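Local coordinates for beta-galactosidase (Geobacillus stearothermophilus, PDB 4OIF), which probably hydrolyses terminal non-reducing beta-D-galactose residues of beta-D-galactosides, as a zinc-containing homotrimeric member of glycoside hydrolase family 42, at residues 289-303 with 335-349. Numbering follows the deposited sequence.
Sequences WHNDWESTADLAMKV and KAKRPGMHFLSSMQM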
loop_
_atom_site.group_PDB
_atom_site.type_symbol
_atom_site.label_atom_id
_atom_site.label_comp_id
_atom_site.label_asym_id
_atom_site.label_seq_id
_atom_site.Cartn_x
_atom_site.Cartn_y
_atom_site.Cartn_z
ATOM N N TRP A 289 -13.175 -16.749 13.907
ATOM C CA TRP A 289 -14.320 -17.636 13.711
ATOM C C TRP A 289 -15.425 -16.971 12.901
ATOM O O TRP A 289 -15.752 -15.808 13.114
ATOM C CB TRP A 289 -14.898 -18.104 15.052
ATOM C CG TRP A 289 -13.955 -18.906 15.931
ATOM C CD1 TRP A 289 -13.452 -18.535 17.153
ATOM C CD2 TRP A 289 -13.421 -20.209 15.660
ATOM N NE1 TRP A 289 -12.642 -19.530 17.658
ATOM C CE2 TRP A 289 -12.606 -20.566 16.763
ATOM C CE3 TRP A 289 -13.556 -21.112 14.600
ATOM C CZ2 TRP A 289 -11.923 -21.779 16.825
ATOM C CZ3 TRP A 289 -12.878 -22.320 14.664
ATOM C CH2 TRP A 289 -12.071 -22.642 15.769
ATOM N N HIS A 290 -15.976 -17.743 11.968
ATOM C CA HIS A 290 -17.108 -17.347 11.141
ATOM C C HIS A 290 -16.725 -16.315 10.090
ATOM O O HIS A 290 -17.584 -15.585 9.596
ATOM C CB HIS A 290 -18.255 -16.818 12.011
ATOM C CG HIS A 290 -18.541 -17.666 13.212
ATOM N ND1 HIS A 290 -18.915 -18.990 13.115
ATOM C CD2 HIS A 290 -18.513 -17.375 14.533
ATOM C CE1 HIS A 290 -19.101 -19.479 14.329
ATOM N NE2 HIS A 290 -18.865 -18.520 15.206
ATOM N N ASN A 291 -15.441 -16.273 9.739
ATOM C CA ASN A 291 -14.977 -15.470 8.607
ATOM C C ASN A 291 -15.590 -15.986 7.314
ATOM O O ASN A 291 -16.157 -17.075 7.281
ATOM C CB ASN A 291 -13.441 -15.461 8.506
ATOM C CG ASN A 291 -12.845 -16.833 8.148
ATOM O OD1 ASN A 291 -12.906 -17.279 6.998
ATOM N ND2 ASN A 291 -12.215 -17.477 9.131
ATOM N N ASP A 292 -15.475 -15.205 6.248
ATOM C CA ASP A 292 -16.135 -15.574 5.002
ATOM C C ASP A 292 -15.174 -16.134 3.967
ATOM O O ASP A 292 -15.482 -16.123 2.781
ATOM C CB ASP A 292 -16.897 -14.369 4.412
ATOM C CG ASP A 292 -15.982 -13.232 3.978
ATOM O OD1 ASP A 292 -14.770 -13.261 4.317
ATOM O OD2 ASP A 292 -16.493 -12.292 3.317
ATOM N N TRP A 293 -14.017 -16.630 4.393
ATOM C CA TRP A 293 -13.074 -17.147 3.401
ATOM C C TRP A 293 -12.702 -18.615 3.599
ATOM O O TRP A 293 -12.015 -19.193 2.768
ATOM C CB TRP A 293 -11.805 -16.282 3.362
ATOM C CG TRP A 293 -11.066 -16.180 4.653
ATOM C CD1 TRP A 293 -10.229 -17.111 5.194
ATOM C CD2 TRP A 293 -11.074 -15.074 5.557
ATOM N NE1 TRP A 293 -9.720 -16.657 6.384
ATOM C CE2 TRP A 293 -10.224 -15.407 6.632
ATOM C CE3 TRP A 293 -11.719 -13.836 5.567
ATOM C CZ2 TRP A 293 -10.007 -14.548 7.708
ATOM C CZ3 TRP A 293 -11.497 -12.979 6.633
ATOM C CH2 TRP A 293 -10.650 -13.341 7.690
ATOM N N GLU A 294 -13.160 -19.230 4.680
ATOM C CA GLU A 294 -12.889 -20.644 4.884
ATOM C C GLU A 294 -13.953 -21.292 5.752
ATOM O O GLU A 294 -14.698 -20.609 6.448
ATOM C CB GLU A 294 -11.524 -20.837 5.532
ATOM C CG GLU A 294 -11.439 -20.121 6.850
ATOM C CD GLU A 294 -10.088 -20.235 7.487
ATOM O OE1 GLU A 294 -9.225 -20.961 6.936
ATOM O OE2 GLU A 294 -9.898 -19.595 8.541
ATOM N N SER A 295 -14.001 -22.617 5.726
ATOM C CA SER A 295 -14.912 -23.353 6.588
ATOM C C SER A 295 -14.479 -23.294 8.058
ATOM O O SER A 295 -13.312 -23.071 8.368
ATOM C CB SER A 295 -14.999 -24.807 6.148
ATOM O OG SER A 295 -13.846 -25.499 6.588
ATOM N N THR A 296 -15.430 -23.504 8.959
ATOM C CA THR A 296 -15.141 -23.577 10.377
ATOM C C THR A 296 -14.136 -24.709 10.656
ATOM O O THR A 296 -13.241 -24.575 11.505
ATOM C CB THR A 296 -16.441 -23.782 11.169
ATOM O OG1 THR A 296 -17.296 -22.650 10.968
ATOM C CG2 THR A 296 -16.164 -23.935 12.642
ATOM N N ALA A 297 -14.268 -25.799 9.896
ATOM C CA ALA A 297 -13.368 -26.947 9.991
ATOM C C ALA A 297 -11.908 -26.618 9.621
ATOM O O ALA A 297 -10.981 -27.078 10.296
ATOM C CB ALA A 297 -13.897 -28.100 9.114
ATOM N N ASP A 298 -11.695 -25.828 8.567
ATOM C CA ASP A 298 -10.326 -25.453 8.159
ATOM C C ASP A 298 -9.616 -24.607 9.225
ATOM O O ASP A 298 -8.428 -24.830 9.568
ATOM C CB ASP A 298 -10.349 -24.688 6.830
ATOM C CG ASP A 298 -10.765 -25.555 5.651
ATOM O OD1 ASP A 298 -10.321 -26.724 5.559
ATOM O OD2 ASP A 298 -11.547 -25.053 4.815
ATOM N N LEU A 299 -10.353 -23.634 9.752
ATOM C CA LEU A 299 -9.846 -22.803 10.838
ATOM C C LEU A 299 -9.528 -23.665 12.060
ATOM O O LEU A 299 -8.452 -23.532 12.664
ATOM C CB LEU A 299 -10.851 -21.718 11.198
ATOM C CG LEU A 299 -10.378 -20.679 12.213
ATOM C CD1 LEU A 299 -9.042 -20.108 11.773
ATOM C CD2 LEU A 299 -11.412 -19.564 12.353
ATOM N N ALA A 300 -10.464 -24.552 12.404
ATOM C CA ALA A 300 -10.310 -25.419 13.571
ATOM C C ALA A 300 -9.055 -26.266 13.427
ATOM O O ALA A 300 -8.294 -26.432 14.381
ATOM C CB ALA A 300 -11.530 -26.302 13.758
ATOM N N MET A 301 -8.841 -26.779 12.220
ATOM C CA MET A 301 -7.629 -27.522 11.896
ATOM C C MET A 301 -6.376 -26.685 12.137
ATOM O O MET A 301 -5.411 -27.173 12.746
ATOM C CB MET A 301 -7.661 -27.989 10.444
ATOM C CG MET A 301 -6.494 -28.886 10.071
ATOM S SD MET A 301 -6.632 -29.452 8.376
ATOM C CE MET A 301 -6.627 -27.873 7.540
ATOM N N LYS A 302 -6.384 -25.438 11.657
ATOM C CA LYS A 302 -5.243 -24.539 11.910
ATOM C C LYS A 302 -4.956 -24.359 13.408
ATOM O O LYS A 302 -3.784 -24.387 13.871
ATOM C CB LYS A 302 -5.479 -23.168 11.272
ATOM C CG LYS A 302 -5.339 -23.128 9.767
ATOM C CD LYS A 302 -5.568 -21.721 9.267
ATOM C CE LYS A 302 -6.006 -21.699 7.830
ATOM N NZ LYS A 302 -6.385 -20.322 7.390
ATOM N N VAL A 303 -6.039 -24.194 14.166
ATOM C CA VAL A 303 -5.928 -24.028 15.610
ATOM C C VAL A 303 -5.306 -25.271 16.238
ATOM O O VAL A 303 -4.402 -25.185 17.074
ATOM C CB VAL A 303 -7.300 -23.745 16.250
ATOM C CG1 VAL A 303 -7.164 -23.592 17.759
ATOM C CG2 VAL A 303 -7.917 -22.495 15.643
ATOM N N LYS A 335 -16.185 -10.016 14.307
ATOM C CA LYS A 335 -17.364 -10.850 14.452
ATOM C C LYS A 335 -17.242 -11.693 15.720
ATOM O O LYS A 335 -16.171 -12.227 16.024
ATOM C CB LYS A 335 -17.533 -11.738 13.222
ATOM C CG LYS A 335 -18.913 -12.316 13.005
ATOM C CD LYS A 335 -18.945 -13.074 11.686
ATOM C CE LYS A 335 -20.285 -13.696 11.419
ATOM N NZ LYS A 335 -20.185 -14.511 10.186
ATOM N N ALA A 336 -18.344 -11.798 16.455
ATOM C CA ALA A 336 -18.392 -12.595 17.671
ATOM C C ALA A 336 -18.707 -14.055 17.378
ATOM O O ALA A 336 -19.326 -14.389 16.360
ATOM C CB ALA A 336 -19.421 -12.022 18.640
ATOM N N LYS A 337 -18.263 -14.920 18.287
ATOM C CA LYS A 337 -18.607 -16.330 18.256
ATOM C C LYS A 337 -20.119 -16.536 18.256
ATOM O O LYS A 337 -20.846 -15.908 19.035
ATOM C CB LYS A 337 -17.989 -17.052 19.451
ATOM C CG LYS A 337 -16.486 -17.211 19.381
ATOM C CD LYS A 337 -15.934 -17.709 20.708
ATOM C CE LYS A 337 -14.532 -18.279 20.544
ATOM N NZ LYS A 337 -13.873 -18.525 21.852
ATOM N N ARG A 338 -20.588 -17.413 17.375
ATOM C CA ARG A 338 -21.986 -17.834 17.366
ATOM C C ARG A 338 -22.257 -18.708 18.574
ATOM O O ARG A 338 -21.334 -19.330 19.086
ATOM C CB ARG A 338 -22.317 -18.590 16.075
ATOM C CG ARG A 338 -22.929 -17.714 15.016
ATOM C CD ARG A 338 -21.995 -16.581 14.633
ATOM N NE ARG A 338 -22.665 -15.657 13.734
ATOM C CZ ARG A 338 -22.763 -14.350 13.934
ATOM N NH1 ARG A 338 -22.204 -13.787 14.996
ATOM N NH2 ARG A 338 -23.409 -13.608 13.047
ATOM N N PRO A 339 -23.520 -18.754 19.036
ATOM C CA PRO A 339 -23.894 -19.643 20.148
ATOM C C PRO A 339 -23.304 -21.035 19.952
ATOM O O PRO A 339 -23.367 -21.553 18.835
ATOM C CB PRO A 339 -25.419 -19.684 20.065
ATOM C CG PRO A 339 -25.788 -18.350 19.469
ATOM C CD PRO A 339 -24.676 -18.001 18.514
ATOM N N GLY A 340 -22.709 -21.605 20.996
ATOM C CA GLY A 340 -22.128 -22.931 20.913
ATOM C C GLY A 340 -20.658 -22.969 20.509
ATOM O O GLY A 340 -19.930 -23.905 20.863
ATOM N N MET A 341 -20.214 -21.956 19.770
ATOM C CA MET A 341 -18.864 -21.963 19.235
ATOM C C MET A 341 -17.829 -21.766 20.341
ATOM O O MET A 341 -16.713 -22.304 20.270
ATOM C CB MET A 341 -18.713 -20.887 18.157
ATOM C CG MET A 341 -17.284 -20.673 17.687
ATOM S SD MET A 341 -16.521 -22.158 17.009
ATOM C CE MET A 341 -17.580 -22.451 15.622
ATOM N N HIS A 342 -18.188 -20.995 21.364
ATOM C CA HIS A 342 -17.253 -20.784 22.453
ATOM C C HIS A 342 -17.030 -22.086 23.209
ATOM O O HIS A 342 -15.881 -22.487 23.470
ATOM C CB HIS A 342 -17.728 -19.699 23.413
ATOM C CG HIS A 342 -16.776 -19.480 24.542
ATOM N ND1 HIS A 342 -15.445 -19.195 24.336
ATOM C CD2 HIS A 342 -16.939 -19.565 25.883
ATOM C CE1 HIS A 342 -14.836 -19.081 25.501
ATOM N NE2 HIS A 342 -15.719 -19.308 26.456
ATOM N N PHE A 343 -18.128 -22.753 23.545
ATOM C CA PHE A 343 -18.038 -24.051 24.209
ATOM C C PHE A 343 -17.159 -25.028 23.393
ATOM O O PHE A 343 -16.209 -25.660 23.916
ATOM C CB PHE A 343 -19.440 -24.639 24.445
ATOM C CG PHE A 343 -19.429 -25.815 25.358
ATOM C CD1 PHE A 343 -19.513 -25.643 26.725
ATOM C CD2 PHE A 343 -19.249 -27.097 24.856
ATOM C CE1 PHE A 343 -19.443 -26.730 27.577
ATOM C CE2 PHE A 343 -19.188 -28.184 25.700
ATOM C CZ PHE A 343 -19.283 -27.998 27.064
ATOM N N LEU A 344 -17.466 -25.105 22.103
ATOM C CA LEU A 344 -16.773 -25.981 21.161
ATOM C C LEU A 344 -15.273 -25.728 21.127
ATOM O O LEU A 344 -14.472 -26.665 21.292
ATOM C CB LEU A 344 -17.372 -25.805 19.763
ATOM C CG LEU A 344 -16.646 -26.327 18.523
ATOM C CD1 LEU A 344 -16.375 -27.830 18.583
ATOM C CD2 LEU A 344 -17.430 -25.963 17.257
ATOM N N SER A 345 -14.900 -24.465 20.925
ATOM C CA SER A 345 -13.489 -24.081 20.855
ATOM C C SER A 345 -12.749 -24.348 22.181
ATOM O O SER A 345 -11.585 -24.783 22.181
ATOM C CB SER A 345 -13.351 -22.609 20.440
ATOM O OG SER A 345 -13.829 -21.707 21.420
ATOM N N SER A 346 -13.417 -24.113 23.305
ATOM C CA SER A 346 -12.782 -24.399 24.584
ATOM C C SER A 346 -12.498 -25.894 24.734
ATOM O O SER A 346 -11.396 -26.315 25.178
ATOM C CB SER A 346 -13.660 -23.899 25.727
ATOM O OG SER A 346 -13.998 -22.546 25.523
ATOM N N MET A 347 -13.485 -26.701 24.352
ATOM C CA MET A 347 -13.292 -28.145 24.407
ATOM C C MET A 347 -12.154 -28.571 23.482
ATOM O O MET A 347 -11.375 -29.464 23.835
ATOM C CB MET A 347 -14.579 -28.882 24.045
ATOM C CG MET A 347 -15.700 -28.640 25.040
ATOM S SD MET A 347 -15.285 -29.217 26.696
ATOM C CE MET A 347 -15.547 -27.725 27.639
ATOM N N GLN A 348 -12.046 -27.930 22.315
ATOM C CA GLN A 348 -10.959 -28.255 21.396
ATOM C C GLN A 348 -9.616 -27.954 22.038
ATOM O O GLN A 348 -8.643 -28.706 21.878
ATOM C CB GLN A 348 -11.076 -27.489 20.084
ATOM C CG GLN A 348 -10.008 -27.921 19.090
ATOM C CD GLN A 348 -9.887 -27.017 17.879
ATOM O OE1 GLN A 348 -10.226 -25.828 17.928
ATOM N NE2 GLN A 348 -9.384 -27.578 16.779
ATOM N N MET A 349 -9.572 -26.847 22.773
ATOM C CA MET A 349 -8.353 -26.480 23.472
ATOM C C MET A 349 -7.966 -27.547 24.480
ATOM O O MET A 349 -6.799 -27.960 24.528
ATOM C CB MET A 349 -8.514 -25.124 24.151
ATOM C CG MET A 349 -8.363 -23.965 23.185
ATOM S SD MET A 349 -6.680 -23.850 22.559
ATOM C CE MET A 349 -6.896 -22.625 21.271
HETATM O O HOH W 1 -11.500 -19.118 20.386
HETATM O O HOH W 2 -15.368 -14.802 15.971
#
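Trp289 lies between Met341 and Leu299: Met341 SD sits over one face of the indole, 4.1 Å from the centroid of its six-membered ring, a Met-aromatic contact, while Leu299 CD2 lies toward the rim of the opposite face. Met341 CG is anti to the backbone N (chi1 171°), and bends at the next two torsions carry the chain across the indole, bringing its methyl CE tip to tip with Thr296 CG2 at 3.6 Å. The imidazole of His290 is flanked by Arg338 CD, making a CH-pi contact over one face, 3.7 Å from the ring centroid, and by Trp289 CB on the other. Extended Lys335 runs past His290 CB, and its NZ donates to His290 O (2.9 Å), in the carbonyl plane on a lone pair; the same NZ forms a salt bridge with Asp539 of the second subunit. Replacing Lys335 by an alanine is likely to cost that aspartate this cationic partner and His290 O this donor. The helical segments 296-303 and 341-349, of adjacent TIM-barrel helices, cross at -32°, and Gln348 NE2 donates to Ala300 O (2.9 Å) from above the carbonyl plane. One water accepts from both Trp289 NE1 and Lys337 NZ, the lysine also bonding to His342 ND1 and Thr324 O. Sulfur and aliphatic groups thus pack the ring faces, the amide ties the helices, and Lys335 links the loops to the second subunit.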